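Local atomic coordinates of aspartate aminotransferase (Leishmania major, PDB entry 4H51), a protein that probably catalyses, as a homodimer, the pyridoxal-phosphate-dependent transfer of an amino group between L-aspartate and 2-oxoglutarate. Residues D30-L35 and L49-Y54; P85-Q90 and V293-I298; F193-C198 and H224-D229; R341-D346 and L398-A403. All coordinates share one frame; numbering follows the deposited sequence.

Contact 1. Residues D30-L35 and L49-Y54; sequences DVIFDL and LVIGAY. With EDO (1,2-ethanediol), chain D.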
loop_
_atom_site.group_PDB
_atom_site.type_symbol
_atom_site.label_atom_id
_atom_site.label_comp_id
_atom_site.label_asym_id
_atom_site.label_seq_id
_atom_site.Cartn_x
_atom_site.Cartn_y
_atom_site.Cartn_z
ATOM N N ASP B 30 14.421 1.938 -11.728
ATOM C CA ASP B 30 14.067 0.513 -11.795
ATOM C C ASP B 30 14.327 -0.027 -13.200
ATOM O O ASP B 30 13.762 0.496 -14.170
ATOM C CB ASP B 30 12.568 0.315 -11.486
ATOM C CG ASP B 30 12.203 -1.143 -11.440
ATOM O OD1 ASP B 30 12.450 -1.772 -10.401
ATOM O OD2 ASP B 30 11.736 -1.666 -12.460
ATOM N N VAL B 31 15.144 -1.071 -13.313
ATOM C CA VAL B 31 15.553 -1.586 -14.643
ATOM C C VAL B 31 14.394 -2.114 -15.529
ATOM O O VAL B 31 14.337 -1.840 -16.721
ATOM C CB VAL B 31 16.619 -2.694 -14.504
ATOM C CG1 VAL B 31 16.920 -3.291 -15.888
ATOM C CG2 VAL B 31 17.898 -2.144 -13.856
ATOM N N ILE B 32 13.491 -2.894 -14.930
ATOM C CA ILE B 32 12.340 -3.445 -15.633
ATOM C C ILE B 32 11.295 -2.365 -15.967
ATOM O O ILE B 32 10.853 -2.290 -17.114
ATOM C CB ILE B 32 11.677 -4.590 -14.805
ATOM C CG1 ILE B 32 12.633 -5.799 -14.715
ATOM C CG2 ILE B 32 10.332 -5.019 -15.385
ATOM C CD1 ILE B 32 13.315 -6.138 -16.031
ATOM N N PHE B 33 10.885 -1.541 -14.986
ATOM C CA PHE B 33 9.936 -0.429 -15.295
ATOM C C PHE B 33 10.552 0.594 -16.281
ATOM O O PHE B 33 9.817 1.159 -17.143
ATOM C CB PHE B 33 9.378 0.261 -14.027
ATOM C CG PHE B 33 8.157 -0.418 -13.448
ATOM C CD1 PHE B 33 8.223 -1.742 -12.966
ATOM C CD2 PHE B 33 6.926 0.248 -13.377
ATOM C CE1 PHE B 33 7.099 -2.368 -12.429
ATOM C CE2 PHE B 33 5.804 -0.379 -12.830
ATOM C CZ PHE B 33 5.894 -1.693 -12.368
ATOM N N ASP B 34 11.875 0.809 -16.192
ATOM C CA ASP B 34 12.543 1.714 -17.129
ATOM C C ASP B 34 12.541 1.172 -18.559
ATOM O O ASP B 34 12.166 1.912 -19.475
ATOM C CB ASP B 34 13.975 2.051 -16.679
ATOM C CG ASP B 34 14.289 3.553 -16.768
ATOM O OD1 ASP B 34 13.366 4.352 -16.479
ATOM O OD2 ASP B 34 15.447 3.928 -17.111
ATOM N N LEU B 35 12.926 -0.104 -18.768
ATOM C CA LEU B 35 12.960 -0.717 -20.149
ATOM C C LEU B 35 11.557 -0.829 -20.730
ATOM O O LEU B 35 11.366 -0.586 -21.904
ATOM C CB LEU B 35 13.715 -2.073 -20.162
ATOM C CG LEU B 35 13.946 -2.887 -21.464
ATOM C CD1 LEU B 35 14.946 -2.287 -22.417
ATOM C CD2 LEU B 35 14.373 -4.323 -21.107
ATOM N N LEU B 49 8.198 -6.896 -24.923
ATOM C CA LEU B 49 8.119 -8.076 -24.076
ATOM C C LEU B 49 8.806 -7.932 -22.707
ATOM O O LEU B 49 9.325 -8.927 -22.168
ATOM C CB LEU B 49 8.723 -9.280 -24.820
ATOM C CG LEU B 49 8.293 -9.424 -26.288
ATOM C CD1 LEU B 49 9.059 -10.564 -26.947
ATOM C CD2 LEU B 49 6.774 -9.616 -26.346
ATOM N N VAL B 50 8.759 -6.732 -22.134
ATOM C CA VAL B 50 9.483 -6.449 -20.860
ATOM C C VAL B 50 8.738 -6.877 -19.629
ATOM O O VAL B 50 9.089 -7.937 -19.068
ATOM C CB VAL B 50 9.904 -4.983 -20.720
ATOM C CG1 VAL B 50 10.697 -4.796 -19.417
ATOM C CG2 VAL B 50 10.705 -4.556 -21.953
ATOM N N ILE B 51 7.722 -6.124 -19.182
ATOM C CA ILE B 51 6.949 -6.505 -18.001
ATOM C C ILE B 51 6.112 -7.730 -18.202
ATOM O O ILE B 51 5.497 -7.895 -19.254
ATOM C CB ILE B 51 5.994 -5.352 -17.484
ATOM C CG1 ILE B 51 6.813 -4.248 -16.862
ATOM C CG2 ILE B 51 5.001 -5.860 -16.439
ATOM C CD1 ILE B 51 6.020 -2.981 -16.605
ATOM N N GLY B 52 6.082 -8.581 -17.184
ATOM C CA GLY B 52 5.208 -9.723 -17.129
ATOM C C GLY B 52 3.725 -9.372 -16.954
ATOM O O GLY B 52 3.150 -9.618 -15.876
ATOM N N ALA B 53 3.103 -8.835 -18.006
ATOM C CA ALA B 53 1.685 -8.520 -18.011
ATOM C C ALA B 53 1.048 -9.203 -19.246
ATOM O O ALA B 53 1.623 -9.181 -20.320
ATOM C CB ALA B 53 1.474 -7.011 -18.048
ATOM N N TYR B 54 -0.106 -9.825 -19.052
ATOM C CA TYR B 54 -0.798 -10.603 -20.091
ATOM C C TYR B 54 -1.274 -9.652 -21.228
ATOM O O TYR B 54 -1.771 -8.529 -20.977
ATOM C CB TYR B 54 -1.990 -11.385 -19.495
ATOM C CG TYR B 54 -2.692 -12.203 -20.531
ATOM C CD1 TYR B 54 -2.177 -13.434 -20.908
ATOM C CD2 TYR B 54 -3.841 -11.734 -21.171
ATOM C CE1 TYR B 54 -2.782 -14.181 -21.882
ATOM C CE2 TYR B 54 -4.460 -12.487 -22.146
ATOM C CZ TYR B 54 -3.897 -13.691 -22.524
ATOM O OH TYR B 54 -4.449 -14.488 -23.465
HETATM C C1 EDO D . -7.662 -13.598 -24.079
HETATM O O1 EDO D . -6.427 -13.527 -24.771
HETATM C C2 EDO D . -7.870 -15.031 -23.597
HETATM O O2 EDO D . -8.340 -15.807 -24.694
#
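Val50 sets CG1 anti to its backbone N (chi1 -177°) and CG2 beside it, so CG1 lies mainly toward Ile32, also brushing Leu35, while CG2 lies on Leu35. Val50 CG1 is 3.4 Å from Ile32 O, and Val50 CG2 packs obliquely on Leu35, 3.7 Å from Leu35 CG. In Ile32 the CG2 branch, anti to the backbone N, turns to the loop, with Ile32 CG2 3.9 Å from Ile51 CG1. Ile51 extends further (chi2 168°), and its CD1 stands almost on the normal of the Phe33 ring, 4.3 Å from the centroid, a CH-pi contact over the face. Asp30 N-caps helix 31-41: Phe33 N donates to Asp30 OD2 at 2.7 Å, nearly straight at 172°, on the oxygen's anti lone pair. Asp30 OD1 forms a salt bridge with Arg299 NE of the second subunit, and Ile51 and Phe33 rest on Tyr83 and Leu84 of that subunit. The loop, held by Val50 O to Arg392, makes an inverse gamma turn centred on Gly52. At its end Tyr54 OH donates to O1 of 1,2-ethanediol, probably from the crystallisation liquor, at 2.6 Å. The two segments meet through carbon side chains and one backbone carbonyl, with no hydrogen bond between them; the Asp30 carboxylate serves both the helix start and the dimer interface, which would favour its ionised form.

Contact 2. Residues P85-Q90 and V293-I298; sequences PISGYQ and VMDSLI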
loop_
_atom_site.group_PDB
_atom_site.type_symbol
_atom_site.label_atom_id
_atom_site.label_comp_id
_atom_site.label_asym_id
_atom_site.label_seq_id
_atom_site.Cartn_x
_atom_site.Cartn_y
_atom_site.Cartn_z
ATOM N N PRO B 85 -11.066 -2.844 7.927
ATOM C CA PRO B 85 -10.193 -3.182 9.033
ATOM C C PRO B 85 -8.728 -3.145 8.620
ATOM O O PRO B 85 -8.379 -3.267 7.435
ATOM C CB PRO B 85 -10.607 -4.624 9.382
ATOM C CG PRO B 85 -12.069 -4.679 8.998
ATOM C CD PRO B 85 -12.068 -3.907 7.698
ATOM N N ILE B 86 -7.838 -2.994 9.588
ATOM C CA ILE B 86 -6.411 -2.948 9.285
ATOM C C ILE B 86 -5.959 -4.199 8.476
ATOM O O ILE B 86 -5.180 -4.123 7.506
ATOM C CB ILE B 86 -5.600 -2.781 10.612
ATOM C CG1 ILE B 86 -5.789 -1.366 11.209
ATOM C CG2 ILE B 86 -4.107 -3.052 10.414
ATOM C CD1 ILE B 86 -5.533 -1.288 12.722
ATOM N N SER B 87 -6.486 -5.359 8.857
ATOM C CA SER B 87 -6.145 -6.592 8.173
ATOM C C SER B 87 -6.759 -6.667 6.772
ATOM O O SER B 87 -6.359 -7.491 5.974
ATOM C CB SER B 87 -6.668 -7.785 8.951
ATOM O OG SER B 87 -6.113 -7.871 10.235
ATOM N N GLY B 88 -7.738 -5.817 6.483
ATOM C CA GLY B 88 -8.397 -5.862 5.173
ATOM C C GLY B 88 -9.757 -6.535 5.184
ATOM O O GLY B 88 -10.381 -6.711 6.240
ATOM N N TYR B 89 -10.230 -6.861 3.982
ATOM C CA TYR B 89 -11.605 -7.286 3.777
ATOM C C TYR B 89 -11.661 -8.804 3.984
ATOM O O TYR B 89 -11.181 -9.571 3.137
ATOM C CB TYR B 89 -12.097 -6.895 2.383
ATOM C CG TYR B 89 -13.574 -7.188 2.100
ATOM C CD1 TYR B 89 -14.572 -6.780 2.989
ATOM C CD2 TYR B 89 -13.958 -7.892 0.963
ATOM C CE1 TYR B 89 -15.906 -7.060 2.752
ATOM C CE2 TYR B 89 -15.289 -8.171 0.712
ATOM C CZ TYR B 89 -16.251 -7.762 1.605
ATOM O OH TYR B 89 -17.586 -8.026 1.357
ATOM N N GLN B 90 -12.268 -9.229 5.091
ATOM C CA GLN B 90 -12.189 -10.643 5.498
ATOM C C GLN B 90 -12.743 -11.641 4.463
ATOM O O GLN B 90 -12.140 -12.688 4.283
ATOM C CB GLN B 90 -12.838 -10.894 6.870
ATOM C CG GLN B 90 -12.305 -12.137 7.595
ATOM C CD GLN B 90 -10.802 -12.163 7.757
ATOM O OE1 GLN B 90 -10.204 -11.182 8.185
ATOM N NE2 GLN B 90 -10.183 -13.275 7.417
ATOM N N VAL B 293 0.955 -8.699 15.312
ATOM C CA VAL B 293 2.176 -8.165 14.705
ATOM C C VAL B 293 1.927 -7.713 13.265
ATOM O O VAL B 293 2.360 -6.654 12.863
ATOM C CB VAL B 293 3.326 -9.198 14.771
ATOM C CG1 VAL B 293 4.576 -8.666 14.090
ATOM C CG2 VAL B 293 3.637 -9.599 16.238
ATOM N N MET B 294 1.268 -8.563 12.477
ATOM C CA MET B 294 0.952 -8.212 11.093
ATOM C C MET B 294 0.196 -6.856 11.048
ATOM O O MET B 294 0.592 -5.960 10.297
ATOM C CB MET B 294 0.096 -9.292 10.450
ATOM C CG MET B 294 0.783 -10.647 10.198
ATOM S SD MET B 294 -0.421 -11.772 9.465
ATOM C CE MET B 294 0.574 -13.206 8.989
ATOM N N ASP B 295 -0.867 -6.717 11.844
ATOM C CA ASP B 295 -1.634 -5.473 11.950
ATOM C C ASP B 295 -0.780 -4.277 12.416
ATOM O O ASP B 295 -0.920 -3.167 11.902
ATOM C CB ASP B 295 -2.846 -5.667 12.853
ATOM C CG ASP B 295 -3.965 -6.488 12.185
ATOM O OD1 ASP B 295 -3.925 -6.816 10.962
ATOM O OD2 ASP B 295 -4.946 -6.729 12.884
ATOM N N SER B 296 0.118 -4.500 13.369
ATOM C CA SER B 296 0.952 -3.420 13.837
ATOM C C SER B 296 1.820 -2.928 12.688
ATOM O O SER B 296 1.988 -1.723 12.555
ATOM C CB SER B 296 1.800 -3.746 15.093
ATOM O OG SER B 296 2.759 -4.767 14.797
ATOM N N LEU B 297 2.308 -3.844 11.840
ATOM C CA LEU B 297 3.206 -3.469 10.735
ATOM C C LEU B 297 2.422 -2.715 9.685
ATOM O O LEU B 297 2.889 -1.693 9.120
ATOM C CB LEU B 297 3.920 -4.703 10.148
ATOM C CG LEU B 297 4.961 -5.398 11.065
ATOM C CD1 LEU B 297 5.272 -6.785 10.588
ATOM C CD2 LEU B 297 6.232 -4.567 11.230
ATOM N N ILE B 298 1.215 -3.192 9.424
ATOM C CA ILE B 298 0.345 -2.536 8.445
ATOM C C ILE B 298 -0.013 -1.116 8.898
ATOM O O ILE B 298 0.134 -0.132 8.154
ATOM C CB ILE B 298 -0.955 -3.338 8.256
ATOM C CG1 ILE B 298 -0.660 -4.698 7.590
ATOM C CG2 ILE B 298 -1.985 -2.519 7.463
ATOM C CD1 ILE B 298 -1.798 -5.691 7.716
HETATM O O HOH W 1 -7.661 -5.635 11.546
#
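The one direct hydrogen bond across the segments is short: Ser87 OG donates to Asp295 OD1 at 2.5 Å, on the oxygen's syn lone pair, the side of OD2. Asp295 CG lies anti to its carbonyl carbon (chi1 -74°), which swings the carboxylate toward the loop. A water doubles the connection, accepting from Ser87 N at 2.9 Å and donating to Asp295 OD2 at 3.2 Å. Lys291, one turn earlier on the helix, adds a weak bond to Ser87 OG and a long, weak ion pair to Asp295. Residues 85-88 form a type I beta turn, closed by Gly88 N to Pro85 O, and the turn meets the side of helix 287-299 at the dimer interface, where Asp30 of the second subunit packs on Ile86. The apolar part centres on Ile86 CG2, anti to its backbone N. Ile86 CG2 lies 3.5 Å from Asp295 O and 3.7 Å from Ile298 CG2, the two isoleucine side chains running antiparallel alongside each other. Ile298 CG2 also reaches Ile86 O, at 3.6 Å.

Contact 3. Residues F193-C198 and H224-D229; sequences FILHQC and HQVFFD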
loop_
_atom_site.group_PDB
_atom_site.type_symbol
_atom_site.label_atom_id
_atom_site.label_comp_id
_atom_site.label_asym_id
_atom_site.label_seq_id
_atom_site.Cartn_x
_atom_site.Cartn_y
_atom_site.Cartn_z
ATOM N N PHE B 193 14.025 -19.357 3.378
ATOM C CA PHE B 193 14.108 -19.567 1.935
ATOM C C PHE B 193 12.876 -19.013 1.264
ATOM O O PHE B 193 11.749 -19.456 1.563
ATOM C CB PHE B 193 14.226 -21.036 1.591
ATOM C CG PHE B 193 15.602 -21.576 1.781
ATOM C CD1 PHE B 193 16.097 -21.801 3.064
ATOM C CD2 PHE B 193 16.437 -21.757 0.705
ATOM C CE1 PHE B 193 17.381 -22.266 3.243
ATOM C CE2 PHE B 193 17.714 -22.210 0.890
ATOM C CZ PHE B 193 18.200 -22.438 2.176
ATOM N N ILE B 194 13.093 -18.076 0.337
ATOM C CA ILE B 194 12.024 -17.598 -0.562
ATOM C C ILE B 194 12.004 -18.490 -1.801
ATOM O O ILE B 194 12.938 -18.492 -2.589
ATOM C CB ILE B 194 12.196 -16.125 -0.893
ATOM C CG1 ILE B 194 12.128 -15.294 0.395
ATOM C CG2 ILE B 194 11.149 -15.662 -1.922
ATOM C CD1 ILE B 194 12.191 -13.792 0.177
ATOM N N LEU B 195 10.898 -19.230 -1.939
ATOM C CA LEU B 195 10.606 -20.140 -3.043
ATOM C C LEU B 195 9.472 -19.658 -3.928
ATOM O O LEU B 195 8.454 -19.233 -3.447
ATOM C CB LEU B 195 10.238 -21.483 -2.470
ATOM C CG LEU B 195 11.270 -22.091 -1.485
ATOM C CD1 LEU B 195 10.681 -23.384 -0.983
ATOM C CD2 LEU B 195 12.657 -22.316 -2.175
ATOM N N HIS B 196 9.644 -19.752 -5.252
ATOM C CA HIS B 196 8.570 -19.454 -6.170
ATOM C C HIS B 196 7.675 -20.643 -6.224
ATOM O O HIS B 196 8.130 -21.750 -6.600
ATOM C CB HIS B 196 9.112 -19.187 -7.577
ATOM C CG HIS B 196 10.076 -18.015 -7.669
ATOM N ND1 HIS B 196 9.846 -16.942 -8.468
ATOM C CD2 HIS B 196 11.268 -17.766 -7.028
ATOM C CE1 HIS B 196 10.887 -16.084 -8.363
ATOM N NE2 HIS B 196 11.744 -16.571 -7.474
ATOM N N GLN B 197 6.396 -20.406 -5.900
ATOM C CA GLN B 197 5.408 -21.457 -5.753
ATOM C C GLN B 197 5.149 -22.192 -7.079
ATOM O O GLN B 197 5.044 -23.421 -7.094
ATOM C CB GLN B 197 4.120 -20.871 -5.144
ATOM C CG GLN B 197 3.283 -21.860 -4.367
ATOM C CD GLN B 197 2.455 -22.798 -5.236
ATOM O OE1 GLN B 197 2.240 -23.951 -4.886
ATOM N NE2 GLN B 197 1.931 -22.283 -6.302
ATOM N N CYS B 198 5.103 -21.435 -8.175
ATOM C CA CYS B 198 5.069 -21.985 -9.529
ATOM C C CYS B 198 5.438 -20.844 -10.482
ATOM O O CYS B 198 5.472 -19.678 -10.077
ATOM C CB CYS B 198 3.691 -22.601 -9.843
ATOM S SG CYS B 198 2.389 -21.382 -10.095
ATOM N N HIS B 224 14.233 -25.098 8.335
ATOM C CA HIS B 224 14.163 -23.814 7.640
ATOM C C HIS B 224 12.779 -23.245 7.624
ATOM O O HIS B 224 11.772 -23.971 7.616
ATOM C CB HIS B 224 14.655 -23.959 6.200
ATOM C CG HIS B 224 16.124 -24.308 6.059
ATOM N ND1 HIS B 224 17.068 -23.735 6.802
ATOM C CD2 HIS B 224 16.790 -25.111 5.107
ATOM C CE1 HIS B 224 18.289 -24.176 6.392
ATOM N NE2 HIS B 224 18.106 -25.013 5.338
ATOM N N GLN B 225 12.702 -21.921 7.588
ATOM C CA GLN B 225 11.431 -21.248 7.284
ATOM C C GLN B 225 11.233 -21.177 5.790
ATOM O O GLN B 225 12.095 -20.633 5.038
ATOM C CB GLN B 225 11.409 -19.831 7.839
ATOM C CG GLN B 225 10.139 -19.037 7.506
ATOM C CD GLN B 225 8.911 -19.545 8.231
ATOM O OE1 GLN B 225 8.937 -19.770 9.461
ATOM N NE2 GLN B 225 7.817 -19.776 7.478
ATOM N N VAL B 226 10.082 -21.661 5.352
ATOM C CA VAL B 226 9.680 -21.501 3.927
ATOM C C VAL B 226 8.780 -20.278 3.747
ATOM O O VAL B 226 7.747 -20.138 4.415
ATOM C CB VAL B 226 8.975 -22.774 3.396
ATOM C CG1 VAL B 226 8.411 -22.568 2.009
ATOM C CG2 VAL B 226 9.927 -23.992 3.399
ATOM N N PHE B 227 9.129 -19.441 2.783
ATOM C CA PHE B 227 8.319 -18.293 2.343
ATOM C C PHE B 227 8.045 -18.433 0.843
ATOM O O PHE B 227 8.904 -18.187 0.022
ATOM C CB PHE B 227 9.066 -16.990 2.650
ATOM C CG PHE B 227 8.270 -15.723 2.504
ATOM C CD1 PHE B 227 6.939 -15.719 2.229
ATOM C CD2 PHE B 227 8.912 -14.498 2.704
ATOM C CE1 PHE B 227 6.207 -14.545 2.132
ATOM C CE2 PHE B 227 8.211 -13.315 2.625
ATOM C CZ PHE B 227 6.845 -13.326 2.338
ATOM N N PHE B 228 6.837 -18.841 0.491
ATOM C CA PHE B 228 6.418 -18.969 -0.899
ATOM C C PHE B 228 5.998 -17.626 -1.457
ATOM O O PHE B 228 5.247 -16.873 -0.832
ATOM C CB PHE B 228 5.256 -19.967 -1.058
ATOM C CG PHE B 228 5.674 -21.409 -1.131
ATOM C CD1 PHE B 228 6.427 -21.870 -2.213
ATOM C CD2 PHE B 228 5.255 -22.335 -0.176
ATOM C CE1 PHE B 228 6.773 -23.214 -2.298
ATOM C CE2 PHE B 228 5.608 -23.649 -0.248
ATOM C CZ PHE B 228 6.410 -24.089 -1.314
ATOM N N ASP B 229 6.487 -17.322 -2.649
ATOM C CA ASP B 229 6.037 -16.181 -3.415
ATOM C C ASP B 229 5.146 -16.799 -4.489
ATOM O O ASP B 229 5.638 -17.567 -5.344
ATOM C CB ASP B 229 7.226 -15.449 -4.046
ATOM C CG ASP B 229 6.837 -14.153 -4.740
ATOM O OD1 ASP B 229 5.631 -14.016 -5.077
ATOM O OD2 ASP B 229 7.726 -13.284 -4.968
#
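Strands 193-196 and 225-229 are parallel neighbours in the central sheet of the large domain of a fold-type-I PLP enzyme, joined through helix 209-221 as a beta-alpha-beta crossover; their short axes cross at -33°. Five backbone hydrogen bonds link them. The first, Phe193 N to Gln225 O (2.8 Å), runs nearly along the C=O axis; in the last, Gln197 N to Asp229 O (3.0 Å), the N stands above the carbonyl plane. Between them, Phe193 O and Leu195 O accept in their carbonyl planes from Phe227 N and Asp229 N. CA-H...O contacts add to this, as from Ile194 CA to Phe227 O (3.2 Å). Apolar contacts differ by face: Ile194 and Phe227 lie side by side, while on the other face Leu195 CD1 lies 3.8 Å from Val226 CG1, the two side chains roughly perpendicular, and Leu195 CB meets Phe228 CD1. Asp229 shares the face of Ile194, its OD2 hydrogen-bonded to His150. Among the rings, Phe193 and His224 are inclined at 45°, and Phe193 CE1 sits over the centre of the His224 ring, 3.4 Å above its plane.

Contact 4. Residues R341-D346 and L398-A403; sequences RRTVYD and LTHETA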
loop_
_atom_site.group_PDB
_atom_site.type_symbol
_atom_site.label_atom_id
_atom_site.label_comp_id
_atom_site.label_asym_id
_atom_site.label_seq_id
_atom_site.Cartn_x
_atom_site.Cartn_y
_atom_site.Cartn_z
ATOM N N ARG B 341 4.481 -19.845 -27.378
ATOM C CA ARG B 341 5.765 -20.539 -27.194
ATOM C C ARG B 341 5.983 -21.523 -28.354
ATOM O O ARG B 341 7.055 -21.609 -28.948
ATOM C CB ARG B 341 5.797 -21.304 -25.888
ATOM C CG ARG B 341 5.682 -20.509 -24.627
ATOM C CD ARG B 341 5.578 -21.477 -23.469
ATOM N NE ARG B 341 5.559 -20.778 -22.195
ATOM C CZ ARG B 341 6.604 -20.186 -21.625
ATOM N NH1 ARG B 341 7.806 -20.230 -22.193
ATOM N NH2 ARG B 341 6.445 -19.544 -20.465
ATOM N N ARG B 342 4.908 -22.212 -28.727
ATOM C CA ARG B 342 4.973 -23.184 -29.812
ATOM C C ARG B 342 5.271 -22.468 -31.132
ATOM O O ARG B 342 6.070 -22.941 -31.939
ATOM C CB ARG B 342 3.679 -24.010 -29.873
ATOM C CG ARG B 342 3.516 -24.865 -31.127
ATOM C CD ARG B 342 4.591 -25.946 -31.235
ATOM N NE ARG B 342 4.689 -26.818 -30.049
ATOM C CZ ARG B 342 5.517 -27.875 -29.968
ATOM N NH1 ARG B 342 6.324 -28.195 -30.981
ATOM N NH2 ARG B 342 5.538 -28.621 -28.868
ATOM N N THR B 343 4.692 -21.286 -31.330
ATOM C CA THR B 343 4.976 -20.531 -32.529
ATOM C C THR B 343 6.444 -20.108 -32.645
ATOM O O THR B 343 7.052 -20.166 -33.733
ATOM C CB THR B 343 4.106 -19.271 -32.594
ATOM O OG1 THR B 343 2.716 -19.648 -32.567
ATOM C CG2 THR B 343 4.382 -18.514 -33.828
ATOM N N VAL B 344 7.007 -19.618 -31.541
ATOM C CA VAL B 344 8.420 -19.222 -31.515
ATOM C C VAL B 344 9.293 -20.440 -31.784
ATOM O O VAL B 344 10.204 -20.393 -32.639
ATOM C CB VAL B 344 8.811 -18.606 -30.128
ATOM C CG1 VAL B 344 10.294 -18.294 -30.079
ATOM C CG2 VAL B 344 7.949 -17.372 -29.856
ATOM N N TYR B 345 9.002 -21.517 -31.063
ATOM C CA TYR B 345 9.784 -22.739 -31.120
ATOM C C TYR B 345 9.756 -23.361 -32.512
ATOM O O TYR B 345 10.805 -23.714 -33.018
ATOM C CB TYR B 345 9.320 -23.724 -30.065
ATOM C CG TYR B 345 9.960 -25.087 -30.141
ATOM C CD1 TYR B 345 11.284 -25.286 -29.762
ATOM C CD2 TYR B 345 9.225 -26.194 -30.578
ATOM C CE1 TYR B 345 11.865 -26.546 -29.830
ATOM C CE2 TYR B 345 9.799 -27.450 -30.671
ATOM C CZ TYR B 345 11.111 -27.624 -30.275
ATOM O OH TYR B 345 11.684 -28.876 -30.361
ATOM N N ASP B 346 8.583 -23.433 -33.143
ATOM C CA ASP B 346 8.488 -24.052 -34.484
ATOM C C ASP B 346 9.270 -23.256 -35.498
ATOM O O ASP B 346 9.813 -23.807 -36.459
ATOM C CB ASP B 346 7.023 -24.234 -34.936
ATOM C CG ASP B 346 6.323 -25.348 -34.203
ATOM O OD1 ASP B 346 6.995 -26.272 -33.702
ATOM O OD2 ASP B 346 5.081 -25.308 -34.085
ATOM N N LEU B 398 3.328 -11.629 -26.590
ATOM C CA LEU B 398 3.450 -11.940 -28.002
ATOM C C LEU B 398 2.107 -12.068 -28.720
ATOM O O LEU B 398 1.090 -12.426 -28.130
ATOM C CB LEU B 398 4.210 -13.249 -28.189
ATOM C CG LEU B 398 5.677 -13.269 -27.879
ATOM C CD1 LEU B 398 6.205 -14.714 -27.868
ATOM C CD2 LEU B 398 6.475 -12.349 -28.812
ATOM N N THR B 399 2.150 -11.800 -30.010
ATOM C CA THR B 399 1.119 -12.188 -30.964
ATOM C C THR B 399 1.759 -13.169 -31.953
ATOM O O THR B 399 2.994 -13.304 -32.006
ATOM C CB THR B 399 0.595 -10.960 -31.715
ATOM O OG1 THR B 399 1.603 -10.451 -32.600
ATOM C CG2 THR B 399 0.096 -9.854 -30.710
ATOM N N HIS B 400 0.931 -13.872 -32.722
ATOM C CA HIS B 400 1.442 -14.722 -33.800
ATOM C C HIS B 400 2.535 -13.992 -34.532
ATOM O O HIS B 400 3.646 -14.496 -34.690
ATOM C CB HIS B 400 0.314 -15.111 -34.760
ATOM C CG HIS B 400 0.787 -15.880 -35.975
ATOM N ND1 HIS B 400 1.113 -17.200 -35.920
ATOM C CD2 HIS B 400 1.021 -15.469 -37.291
ATOM C CE1 HIS B 400 1.525 -17.606 -37.135
ATOM N NE2 HIS B 400 1.458 -16.549 -37.979
ATOM N N GLU B 401 2.223 -12.783 -34.958
ATOM C CA GLU B 401 3.134 -11.954 -35.728
ATOM C C GLU B 401 4.454 -11.679 -34.983
ATOM O O GLU B 401 5.545 -11.867 -35.552
ATOM C CB GLU B 401 2.398 -10.674 -36.118
ATOM C CG GLU B 401 3.115 -9.644 -36.985
ATOM C CD GLU B 401 2.196 -8.462 -37.343
ATOM O OE1 GLU B 401 2.012 -7.536 -36.519
ATOM O OE2 GLU B 401 1.660 -8.436 -38.462
ATOM N N THR B 402 4.392 -11.257 -33.724
ATOM C CA THR B 402 5.629 -10.897 -33.013
ATOM C C THR B 402 6.391 -12.133 -32.504
ATOM O O THR B 402 7.586 -12.054 -32.319
ATOM C CB THR B 402 5.406 -9.827 -31.902
ATOM O OG1 THR B 402 4.421 -10.286 -30.960
ATOM C CG2 THR B 402 4.912 -8.489 -32.544
ATOM N N ALA B 403 5.715 -13.280 -32.356
ATOM C CA ALA B 403 6.406 -14.551 -32.091
ATOM C C ALA B 403 7.383 -14.910 -33.229
ATOM O O ALA B 403 8.545 -15.319 -32.996
ATOM C CB ALA B 403 5.398 -15.680 -31.905
HETATM O O HOH W 2 0.533 -18.533 -33.791
#
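The backbones come close where Val344, on helix 320-350, faces Ala403 in the first turn of helix 400-416, their CA atoms 5.1 Å apart. With only a methyl on Ala403, the helices can approach this near: Ala403 CB lies 3.6 Å from Thr343 CG2 and 3.7 Å from Val344 CG2. With OG1 anti to the carbonyl carbon (chi1 -59°), Thr343 has CG2 anti to the backbone N, aimed at the other helix; OG1, beside the backbone N, is hydrogen-bonded to Thr339 O on the same helix. Val344 CG2, beside its backbone N, also meets Leu398 CD1 at 3.7 Å, the two side chains lying roughly perpendicular. A water donates to Thr343 OG1 and is hydrogen-bonded at 2.6 Å to His400 ND1, in the plane of the imidazole at its edge, a polar bridge alongside the methyl contacts. Thr399 and Thr402 form a capping box: Thr402 N donates to Thr399 OG1 at 3.1 Å, and Thr399 N to Thr402 OG1 at 2.9 Å, satisfying N-H groups at the helix start. Further along, Val344 packs on Leu406 and Ala407 of helix 400-416, on Val360 of helix 359-362 and on Met395, which follows strand 392-394.

Contacts 2, 3 and 4 are buried and contact 1 is a surface contact. Contact 3 is a hydrogen-bonded strand pair in the central sheet; the other three each bring helix 31-41, 287-299 or 320-350 against a loop or a helix start. Contact 1 is without a hydrogen bond between its segments, contact 4 is apolar with one bridging water, and contact 2 combines a serine-carboxylate bond with isoleucine packing. Contacts 1 and 4 touch through Leu49 CD1 and Leu398 CD2, 3.7 Å apart, whereas contacts 2 and 4 have centres about 44 Å apart. Contacts 1 and 2 face each other across the dimer, contact 3 reaches the second subunit through Gln225, and contact 4 touches no second chain.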